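Local structure of tetracycline repressor protein class G (Acinetobacter baumannii, 6RX9) at residues 170-173 with 174-178; 143-146 with 147-151; 193-196 with 197-201. The protein represses the tetracycline resistance gene by binding its operator DNA through a helix-turn-helix region, and loses affinity for that DNA when tetracycline binds. All coordinates share one frame; numbering follows the deposited sequence.

The three contacts are local, each about two and a half turns of a single helix, and they follow one another along the chain in the order 2, 1, 3, on helices 127-155, 170-182 and 185-202. Their centres lie about 22 Å (1 and 2), about 23 Å (2 and 3) and about 29 Å (1 and 3) apart, and none touches another; all three reach the second subunit. Contact 2 comes close to the likely inducer site, with the Leu146 side chain about 7 Å from that of His100, a probable magnesium ligand. In contact 3, Ile196 stands about 8 Å, side chain to side chain, from Asn82, a probable tetracycline ligand. Contact 1 lies away from both.

Contact 1. Residues 170-173 with 174-178; sequences SFLH and DLFHE
Leu172 and Phe176, an i to i+4 pair of an alpha-helix in the TetR-like C-terminal domain, run side by side and point the same way. Leu172 offers both methyls to the far rim of the ring: CD2 lies 3.9 Å from Phe176 CE1, and CD1 meets CZ. The same CD2 touches Leu175 CD2 at 3.9 Å, with Leu175 CG anti to its backbone N (chi1 171°). Ile117 of the second subunit packs on Leu172 and Phe176, and its Arg118 makes a cation-pi contact with Phe171.

On another side of the helix, the His173 ring and the Asp174 carboxylate are turned 43° apart. Asp174 OD1 approaches His173 CD2 at 3.3 Å, but the nearest ring nitrogen, His173 NE2, is 4.2 Å from OD1, too far for a salt bridge; the carboxylate might still favour a protonated ring.

Backbone bonds run from Phe176 N to Leu172 O (3.0 Å, 162° at the hydrogen) and from His177 N to His173 O. At the two preceding i to i+4 steps a water stands in for the direct bond, joining Ser170 O to Asp174 N and Phe171 O to Leu175 N. The chemistry thus implies a water-bridged backbone around residues 170-175 and an apolar Leu172/Leu175/Phe176 side turned to the partner subunit.

Contact 2. Residues 143-146 with 147-151; sequences GSVL and EQQAS
Leu146 meets the next turn through its carbonyl oxygen, which accepts from Ala150 N at 3.0 Å and has Ala150 CB resting 3.3 Å away. The Leu146 side chain leads off the helix, with CG anti to the carbonyl carbon (chi1 -82°), and packs on Ala97 and Arg98 of helix 96-102 and on Leu146 of the second subunit.

Val145 makes the direct side-chain contact, an i to i+4 pairing with Gln149 along the alpha-helix. The two lie alongside each other, both pointing the same way, and Val145 CG1 is 3.7 Å from Gln149 OE1 and equally near the amide carbon. With CG beside the backbone N (chi1 -76°), the extended Gln149 chain runs back alongside Val145, and its CG comes to 3.5 Å from Val145 O. That oxygen accepts from Gln149 N, with the donor tilted 21° from the carbonyl plane.

Glu147 closes the preceding turn with a weak bond from its N to Gly143 O at 3.3 Å. Its CB lies 3.6 Å from Ser144 O before the extended chain leads away. Between Ser144 OG and Gln148 OE1 stands a water that donates to the amide oxygen at 2.7 Å.

The polar ends are held from outside: Ala97 N bonds Gln149 OE1, Arg87 bonds Gln148 OE1, and His139 of the second subunit bonds Glu147 OE1. The chemistry is thus divided: i to i+4 backbone bonds, one of them weak, hold the helix, while side-chain amides and carboxylate tie it to its neighbours and to the partner subunit, with which helix 127-155 probably forms part of the four-helix dimer interface usual for this family.

Contact 3. Residues 193-196 with 197-201; sequences DSLI and AGFER
Leu195 and Phe199, an i to i+4 pair of an alpha-helix, meet through different first torsions: Leu195 CG is anti to its backbone N (chi1 -163°), whereas Phe199 CG is anti to its carbonyl carbon (chi1 -67°), which swings the ring back over the preceding turn. The two side chains cross at a slant, Leu195 CG lying 3.6 Å from Phe199 CZ. Leu195 O stands 3.4 Å above the centre of one ring face, while still accepting from Phe199 N at 3.1 Å.

Neighbouring turns are held by Ala197 N to Asp193 O (2.9 Å) and Gly198 N to Ser194 O, whereas Glu200 N to Ile196 O is weak at 3.4 Å. Arg201 grips Ala197 O side-on, NE at 2.7 Å and NH2 at 2.8 Å, with that oxygen in the guanidinium plane. NH2 also forms a salt bridge to Glu200 OE2; both partners probably offset the like charge of Arg201 of the second subunit, whose NE lies close.

Phe199 packs on Trp75 and Leu79 of helix 75-91 and, with Leu195, on Val137 of helix 127-155. Salt bridges from Asp193 to Lys80 and from Glu200 to Arg76 tie helix 185-202 to helix 75-91, while Phe199 packs on Ser194 of the second subunit, probably within the family's four-helix dimer interface.

Contact 1. Residues 170-173 with 174-178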
ATOM      1  N   SER A 170     -17.533  15.060  21.999  1.00 65.58           N
ATOM      2  CA  SER A 170     -18.215  16.170  21.281  1.00 65.61           C
ATOM      3  C   SER A 170     -17.244  16.865  20.314  1.00 62.81           C
ATOM      4  O   SER A 170     -17.721  17.389  19.291  1.00 62.72           O
ATOM      5  CB  SER A 170     -18.811  17.155  22.250  1.00 67.96           C
ATOM      6  OG  SER A 170     -17.822  17.644  23.142  1.00 67.83           O
ATOM      7  N   PHE A 171     -15.942  16.875  20.625  1.00 60.78           N
ATOM      8  CA  PHE A 171     -14.883  17.520  19.801  1.00 58.23           C
ATOM      9  C   PHE A 171     -14.783  16.832  18.436  1.00 56.55           C
ATOM     10  O   PHE A 171     -14.643  17.548  17.423  1.00 55.03           O
ATOM     11  CB  PHE A 171     -13.522  17.484  20.505  1.00 56.97           C
ATOM     12  CG  PHE A 171     -12.427  18.219  19.771  1.00 54.64           C
ATOM     13  CD1 PHE A 171     -12.267  19.589  19.923  1.00 55.05           C
ATOM     14  CD2 PHE A 171     -11.566  17.547  18.918  1.00 52.34           C
ATOM     15  CE1 PHE A 171     -11.266  20.267  19.242  1.00 53.08           C
ATOM     16  CE2 PHE A 171     -10.567  18.226  18.236  1.00 50.55           C
ATOM     17  CZ  PHE A 171     -10.416  19.584  18.404  1.00 51.04           C
ATOM     18  N   LEU A 172     -14.847  15.495  18.408  1.00 56.77           N
ATOM     19  CA  LEU A 172     -14.542  14.676  17.202  1.00 55.59           C
ATOM     20  C   LEU A 172     -15.821  14.210  16.491  1.00 56.66           C
ATOM     21  O   LEU A 172     -15.717  13.889  15.291  1.00 54.09           O
ATOM     22  CB  LEU A 172     -13.682  13.471  17.604  1.00 55.26           C
ATOM     23  CG  LEU A 172     -12.176  13.720  17.712  1.00 54.08           C
ATOM     24  CD1 LEU A 172     -11.418  12.402  17.762  1.00 53.46           C
ATOM     25  CD2 LEU A 172     -11.660  14.573  16.560  1.00 52.63           C
ATOM     26  N   HIS A 173     -16.969  14.167  17.178  1.00 59.68           N
ATOM     27  CA  HIS A 173     -18.207  13.506  16.679  1.00 61.79           C
ATOM     28  C   HIS A 173     -18.587  14.033  15.289  1.00 61.28           C
ATOM     29  O   HIS A 173     -18.583  13.229  14.343  1.00 59.72           O
ATOM     30  CB  HIS A 173     -19.373  13.658  17.666  1.00 64.92           C
ATOM     31  CG  HIS A 173     -20.592  12.911  17.235  1.00 66.62           C
ATOM     32  ND1 HIS A 173     -20.572  11.551  16.991  1.00 66.28           N
ATOM     33  CD2 HIS A 173     -21.856  13.321  16.992  1.00 68.84           C
ATOM     34  CE1 HIS A 173     -21.772  11.155  16.619  1.00 67.78           C
ATOM     35  NE2 HIS A 173     -22.579  12.221  16.615  1.00 69.44           N
ATOM     36  N   ASP A 174     -18.909  15.326  15.178  1.00 62.77           N
ATOM     37  CA  ASP A 174     -19.462  15.945  13.941  1.00 63.50           C
ATOM     38  C   ASP A 174     -18.376  16.016  12.858  1.00 61.60           C
ATOM     39  O   ASP A 174     -18.706  15.737  11.685  1.00 61.20           O
ATOM     40  CB  ASP A 174     -20.087  17.311  14.232  1.00 65.46           C
ATOM     41  CG  ASP A 174     -21.427  17.234  14.947  1.00 68.57           C
ATOM     42  OD1 ASP A 174     -21.897  16.106  15.203  1.00 69.15           O
ATOM     43  OD2 ASP A 174     -21.993  18.303  15.242  1.00 70.66           O
ATOM     44  N   LEU A 175     -17.138  16.362  13.230  1.00 61.09           N
ATOM     45  CA  LEU A 175     -15.963  16.361  12.312  1.00 59.67           C
ATOM     46  C   LEU A 175     -15.910  15.024  11.563  1.00 59.81           C
ATOM     47  O   LEU A 175     -15.865  15.044  10.316  1.00 59.11           O
ATOM     48  CB  LEU A 175     -14.677  16.589  13.115  1.00 58.36           C
ATOM     49  CG  LEU A 175     -13.369  16.404  12.342  1.00 55.94           C
ATOM     50  CD1 LEU A 175     -13.306  17.332  11.138  1.00 55.26           C
ATOM     51  CD2 LEU A 175     -12.165  16.622  13.243  1.00 55.26           C
ATOM     52  N   PHE A 176     -15.927  13.911  12.304  1.00 62.06           N
ATOM     53  CA  PHE A 176     -15.799  12.524  11.776  1.00 62.87           C
ATOM     54  C   PHE A 176     -17.010  12.171  10.901  1.00 64.76           C
ATOM     55  O   PHE A 176     -16.820  11.462   9.894  1.00 63.55           O
ATOM     56  CB  PHE A 176     -15.605  11.530  12.926  1.00 64.02           C
ATOM     57  CG  PHE A 176     -14.170  11.307  13.336  1.00 63.43           C
ATOM     58  CD1 PHE A 176     -13.218  12.310  13.208  1.00 62.82           C
ATOM     59  CD2 PHE A 176     -13.770  10.088  13.863  1.00 64.18           C
ATOM     60  CE1 PHE A 176     -11.901  12.094  13.583  1.00 61.85           C
ATOM     61  CE2 PHE A 176     -12.453   9.875  14.243  1.00 63.32           C
ATOM     62  CZ  PHE A 176     -11.522  10.877  14.103  1.00 62.23           C
ATOM     63  N   HIS A 177     -18.206  12.648  11.265  1.00 68.70           N
ATOM     64  CA  HIS A 177     -19.470  12.426  10.508  1.00 71.42           C
ATOM     65  C   HIS A 177     -19.352  13.065   9.118  1.00 71.27           C
ATOM     66  O   HIS A 177     -19.715  12.397   8.130  1.00 71.15           O
ATOM     67  CB  HIS A 177     -20.682  12.968  11.283  1.00 74.57           C
ATOM     68  CG  HIS A 177     -21.969  12.297  10.934  1.00 76.78           C
ATOM     69  ND1 HIS A 177     -22.411  12.174   9.629  1.00 76.85           N
ATOM     70  CD2 HIS A 177     -22.911  11.717  11.709  1.00 79.29           C
ATOM     71  CE1 HIS A 177     -23.568  11.542   9.616  1.00 78.64           C
ATOM     72  NE2 HIS A 177     -23.897  11.252  10.880  1.00 80.43           N
ATOM     73  N   GLU A 178     -18.853  14.304   9.057  1.00 72.21           N
ATOM     74  CA  GLU A 178     -18.722  15.117   7.816  1.00 72.80           C
ATOM     75  C   GLU A 178     -17.731  14.444   6.856  1.00 71.35           C
ATOM     76  O   GLU A 178     -18.093  14.261   5.674  1.00 71.32           O
ATOM     77  CB  GLU A 178     -18.277  16.539   8.168  1.00 73.40           C
ATOM     78  CG  GLU A 178     -18.250  17.485   6.978  1.00 73.53           C
ATOM     79  CD  GLU A 178     -18.006  18.942   7.330  1.00 74.46           C
ATOM     80  OE1 GLU A 178     -18.525  19.396   8.370  1.00 76.31           O
ATOM     81  OE2 GLU A 178     -17.292  19.622   6.564  1.00 73.82           O
TER
HETATM   82  O   HOH W   1     -19.379  17.264  17.369  1.00 49.17           O
HETATM   83  O   HOH W   2     -16.769  17.840  15.609  1.00 43.06           O

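Contact 2. Residues 143-146 with 147-151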
ATOM      1  N   GLY A 143      -1.217   2.477  -1.068  1.00 26.50           N
ATOM      2  CA  GLY A 143      -1.642   2.587   0.341  1.00 27.01           C
ATOM      3  C   GLY A 143      -3.065   3.107   0.454  1.00 27.21           C
ATOM      4  O   GLY A 143      -3.857   2.514   1.218  1.00 27.71           O
ATOM      5  N   SER A 144      -3.388   4.169  -0.292  1.00 27.20           N
ATOM      6  CA  SER A 144      -4.707   4.854  -0.274  1.00 27.92           C
ATOM      7  C   SER A 144      -5.811   3.903  -0.753  1.00 28.41           C
ATOM      8  O   SER A 144      -6.853   3.809  -0.076  1.00 28.52           O
ATOM      9  CB  SER A 144      -4.677   6.117  -1.097  1.00 28.00           C
ATOM     10  OG  SER A 144      -5.980   6.660  -1.216  1.00 28.92           O
ATOM     11  N   VAL A 145      -5.601   3.220  -1.880  1.00 28.00           N
ATOM     12  CA  VAL A 145      -6.658   2.372  -2.510  1.00 28.77           C
ATOM     13  C   VAL A 145      -6.867   1.106  -1.666  1.00 29.18           C
ATOM     14  O   VAL A 145      -8.036   0.687  -1.536  1.00 30.11           O
ATOM     15  CB  VAL A 145      -6.348   2.046  -3.981  1.00 28.72           C
ATOM     16  CG1 VAL A 145      -7.444   1.183  -4.585  1.00 29.28           C
ATOM     17  CG2 VAL A 145      -6.156   3.313  -4.810  1.00 28.48           C
ATOM     18  N   LEU A 146      -5.803   0.526  -1.098  1.00 29.30           N
ATOM     19  CA  LEU A 146      -5.912  -0.637  -0.169  1.00 30.63           C
ATOM     20  C   LEU A 146      -6.898  -0.294   0.956  1.00 32.51           C
ATOM     21  O   LEU A 146      -7.805  -1.115   1.219  1.00 33.17           O
ATOM     22  CB  LEU A 146      -4.536  -0.996   0.403  1.00 30.52           C
ATOM     23  CG  LEU A 146      -3.647  -1.867  -0.483  1.00 30.16           C
ATOM     24  CD1 LEU A 146      -2.232  -1.929   0.073  1.00 30.45           C
ATOM     25  CD2 LEU A 146      -4.219  -3.273  -0.630  1.00 30.68           C
ATOM     26  N   GLU A 147      -6.733   0.877   1.581  1.00 33.37           N
ATOM     27  CA  GLU A 147      -7.564   1.340   2.728  1.00 35.80           C
ATOM     28  C   GLU A 147      -9.007   1.581   2.259  1.00 35.94           C
ATOM     29  O   GLU A 147      -9.940   1.139   2.966  1.00 36.31           O
ATOM     30  CB  GLU A 147      -6.956   2.596   3.354  1.00 37.45           C
ATOM     31  CG  GLU A 147      -7.598   2.992   4.675  1.00 40.61           C
ATOM     32  CD  GLU A 147      -6.808   4.004   5.489  1.00 42.67           C
ATOM     33  OE1 GLU A 147      -7.292   5.142   5.655  1.00 45.14           O
ATOM     34  OE2 GLU A 147      -5.707   3.653   5.963  1.00 45.52           O
ATOM     35  N   GLN A 148      -9.182   2.251   1.115  1.00 35.14           N
ATOM     36  CA  GLN A 148     -10.514   2.588   0.543  1.00 36.06           C
ATOM     37  C   GLN A 148     -11.286   1.298   0.239  1.00 36.04           C
ATOM     38  O   GLN A 148     -12.473   1.224   0.601  1.00 36.95           O
ATOM     39  CB  GLN A 148     -10.371   3.436  -0.721  1.00 35.90           C
ATOM     40  CG  GLN A 148     -11.710   3.844  -1.325  1.00 37.31           C
ATOM     41  CD  GLN A 148     -11.596   4.975  -2.317  1.00 37.76           C
ATOM     42  OE1 GLN A 148     -10.596   5.688  -2.371  1.00 37.66           O
ATOM     43  NE2 GLN A 148     -12.638   5.154  -3.113  1.00 39.17           N
ATOM     44  N   GLN A 149     -10.636   0.322  -0.395  1.00 35.80           N
ATOM     45  CA  GLN A 149     -11.293  -0.934  -0.850  1.00 36.53           C
ATOM     46  C   GLN A 149     -11.564  -1.854   0.348  1.00 38.46           C
ATOM     47  O   GLN A 149     -12.565  -2.596   0.294  1.00 39.43           O
ATOM     48  CB  GLN A 149     -10.458  -1.607  -1.938  1.00 35.41           C
ATOM     49  CG  GLN A 149     -10.605  -0.912  -3.283  1.00 34.61           C
ATOM     50  CD  GLN A 149      -9.911  -1.635  -4.410  1.00 33.67           C
ATOM     51  OE1 GLN A 149      -8.828  -2.193  -4.247  1.00 33.05           O
ATOM     52  NE2 GLN A 149     -10.528  -1.608  -5.579  1.00 34.13           N
ATOM     53  N   ALA A 150     -10.724  -1.812   1.385  1.00 39.31           N
ATOM     54  CA  ALA A 150     -10.920  -2.571   2.645  1.00 41.87           C
ATOM     55  C   ALA A 150     -12.199  -2.086   3.341  1.00 44.81           C
ATOM     56  O   ALA A 150     -12.940  -2.940   3.858  1.00 45.75           O
ATOM     57  CB  ALA A 150      -9.713  -2.432   3.541  1.00 41.58           C
ATOM     58  N   SER A 151     -12.443  -0.770   3.344  1.00 47.06           N
ATOM     59  CA  SER A 151     -13.646  -0.116   3.926  1.00 50.45           C
ATOM     60  C   SER A 151     -14.911  -0.586   3.198  1.00 53.16           C
ATOM     61  O   SER A 151     -15.908  -0.874   3.886  1.00 54.68           O
ATOM     62  CB  SER A 151     -13.532   1.387   3.887  1.00 50.44           C
ATOM     63  OG  SER A 151     -12.369   1.828   4.570  1.00 50.31           O
TER
HETATM   64  O   HOH W   3      -7.994   5.875  -2.932  1.00 34.30           O

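Contact 3. Residues 193-196 with 197-201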
ATOM      1  N   ASP A 193      -1.557  16.277  -3.736  1.00 32.88           N
ATOM      2  CA  ASP A 193      -1.166  17.705  -3.897  1.00 34.10           C
ATOM      3  C   ASP A 193      -0.010  18.032  -2.943  1.00 33.61           C
ATOM      4  O   ASP A 193       0.908  18.763  -3.359  1.00 33.83           O
ATOM      5  CB  ASP A 193      -2.365  18.632  -3.684  1.00 35.54           C
ATOM      6  CG  ASP A 193      -3.408  18.563  -4.785  1.00 37.10           C
ATOM      7  OD1 ASP A 193      -3.091  18.024  -5.869  1.00 37.61           O
ATOM      8  OD2 ASP A 193      -4.532  19.052  -4.556  1.00 38.74           O
ATOM      9  N   SER A 194      -0.047  17.507  -1.712  1.00 32.94           N
ATOM     10  CA  SER A 194       1.016  17.683  -0.689  1.00 32.54           C
ATOM     11  C   SER A 194       2.318  17.037  -1.174  1.00 32.37           C
ATOM     12  O   SER A 194       3.373  17.686  -1.088  1.00 32.18           O
ATOM     13  CB  SER A 194       0.588  17.134   0.647  1.00 32.36           C
ATOM     14  OG  SER A 194      -0.540  17.847   1.137  1.00 32.80           O
ATOM     15  N   LEU A 195       2.250  15.804  -1.676  1.00 31.90           N
ATOM     16  CA  LEU A 195       3.434  15.066  -2.187  1.00 32.58           C
ATOM     17  C   LEU A 195       4.091  15.881  -3.313  1.00 33.03           C
ATOM     18  O   LEU A 195       5.317  16.101  -3.253  1.00 33.42           O
ATOM     19  CB  LEU A 195       2.979  13.685  -2.670  1.00 32.79           C
ATOM     20  CG  LEU A 195       4.076  12.639  -2.863  1.00 33.84           C
ATOM     21  CD1 LEU A 195       4.962  12.521  -1.631  1.00 34.16           C
ATOM     22  CD2 LEU A 195       3.465  11.285  -3.208  1.00 33.43           C
ATOM     23  N   ILE A 196       3.301  16.339  -4.287  1.00 33.42           N
ATOM     24  CA  ILE A 196       3.808  17.065  -5.493  1.00 34.70           C
ATOM     25  C   ILE A 196       4.366  18.433  -5.068  1.00 35.57           C
ATOM     26  O   ILE A 196       5.454  18.793  -5.555  1.00 36.49           O
ATOM     27  CB  ILE A 196       2.715  17.164  -6.577  1.00 35.24           C
ATOM     28  CG1 ILE A 196       2.377  15.780  -7.141  1.00 34.89           C
ATOM     29  CG2 ILE A 196       3.120  18.136  -7.677  1.00 36.16           C
ATOM     30  CD1 ILE A 196       1.090  15.728  -7.929  1.00 35.24           C
ATOM     31  N   ALA A 197       3.665  19.161  -4.190  1.00 35.42           N
ATOM     32  CA  ALA A 197       4.111  20.466  -3.639  1.00 36.39           C
ATOM     33  C   ALA A 197       5.477  20.297  -2.957  1.00 36.68           C
ATOM     34  O   ALA A 197       6.331  21.191  -3.112  1.00 37.38           O
ATOM     35  CB  ALA A 197       3.083  21.015  -2.680  1.00 36.41           C
ATOM     36  N   GLY A 198       5.669  19.192  -2.229  1.00 35.71           N
ATOM     37  CA  GLY A 198       6.927  18.850  -1.537  1.00 36.31           C
ATOM     38  C   GLY A 198       8.076  18.599  -2.500  1.00 37.10           C
ATOM     39  O   GLY A 198       9.210  18.989  -2.167  1.00 37.56           O
ATOM     40  N   PHE A 199       7.812  17.957  -3.642  1.00 37.39           N
ATOM     41  CA  PHE A 199       8.829  17.670  -4.688  1.00 39.16           C
ATOM     42  C   PHE A 199       9.447  18.982  -5.186  1.00 41.54           C
ATOM     43  O   PHE A 199      10.673  19.004  -5.400  1.00 42.49           O
ATOM     44  CB  PHE A 199       8.235  16.885  -5.860  1.00 38.16           C
ATOM     45  CG  PHE A 199       7.796  15.475  -5.546  1.00 36.87           C
ATOM     46  CD1 PHE A 199       8.407  14.732  -4.545  1.00 36.64           C
ATOM     47  CD2 PHE A 199       6.784  14.880  -6.283  1.00 36.08           C
ATOM     48  CE1 PHE A 199       7.999  13.434  -4.279  1.00 35.78           C
ATOM     49  CE2 PHE A 199       6.381  13.581  -6.016  1.00 35.49           C
ATOM     50  CZ  PHE A 199       6.989  12.862  -5.014  1.00 35.11           C
ATOM     51  N   GLU A 200       8.633  20.032  -5.339  1.00 44.16           N
ATOM     52  CA  GLU A 200       9.049  21.355  -5.888  1.00 47.39           C
ATOM     53  C   GLU A 200      10.369  21.807  -5.246  1.00 49.20           C
ATOM     54  O   GLU A 200      11.263  22.241  -5.998  1.00 50.13           O
ATOM     55  CB  GLU A 200       7.978  22.423  -5.655  1.00 48.84           C
ATOM     56  CG  GLU A 200       6.638  22.110  -6.298  1.00 49.69           C
ATOM     57  CD  GLU A 200       5.833  23.323  -6.733  1.00 51.92           C
ATOM     58  OE1 GLU A 200       6.354  24.112  -7.549  1.00 54.11           O
ATOM     59  OE2 GLU A 200       4.685  23.471  -6.265  1.00 53.14           O
ATOM     60  N   ARG A 201      10.489  21.686  -3.918  1.00 50.22           N
ATOM     61  CA  ARG A 201      11.641  22.208  -3.126  1.00 52.25           C
ATOM     62  C   ARG A 201      12.772  21.170  -3.081  1.00 52.11           C
ATOM     63  O   ARG A 201      13.939  21.595  -3.000  1.00 53.50           O
ATOM     64  CB  ARG A 201      11.260  22.590  -1.685  1.00 53.63           C
ATOM     65  CG  ARG A 201       9.792  22.429  -1.304  1.00 53.86           C
ATOM     66  CD  ARG A 201       8.959  23.657  -1.627  1.00 55.45           C
ATOM     67  NE  ARG A 201       7.672  23.350  -2.240  1.00 55.92           N
ATOM     68  CZ  ARG A 201       6.796  24.261  -2.665  1.00 56.99           C
ATOM     69  NH1 ARG A 201       7.055  25.553  -2.540  1.00 58.23           N
ATOM     70  NH2 ARG A 201       5.659  23.875  -3.219  1.00 56.66           N
TER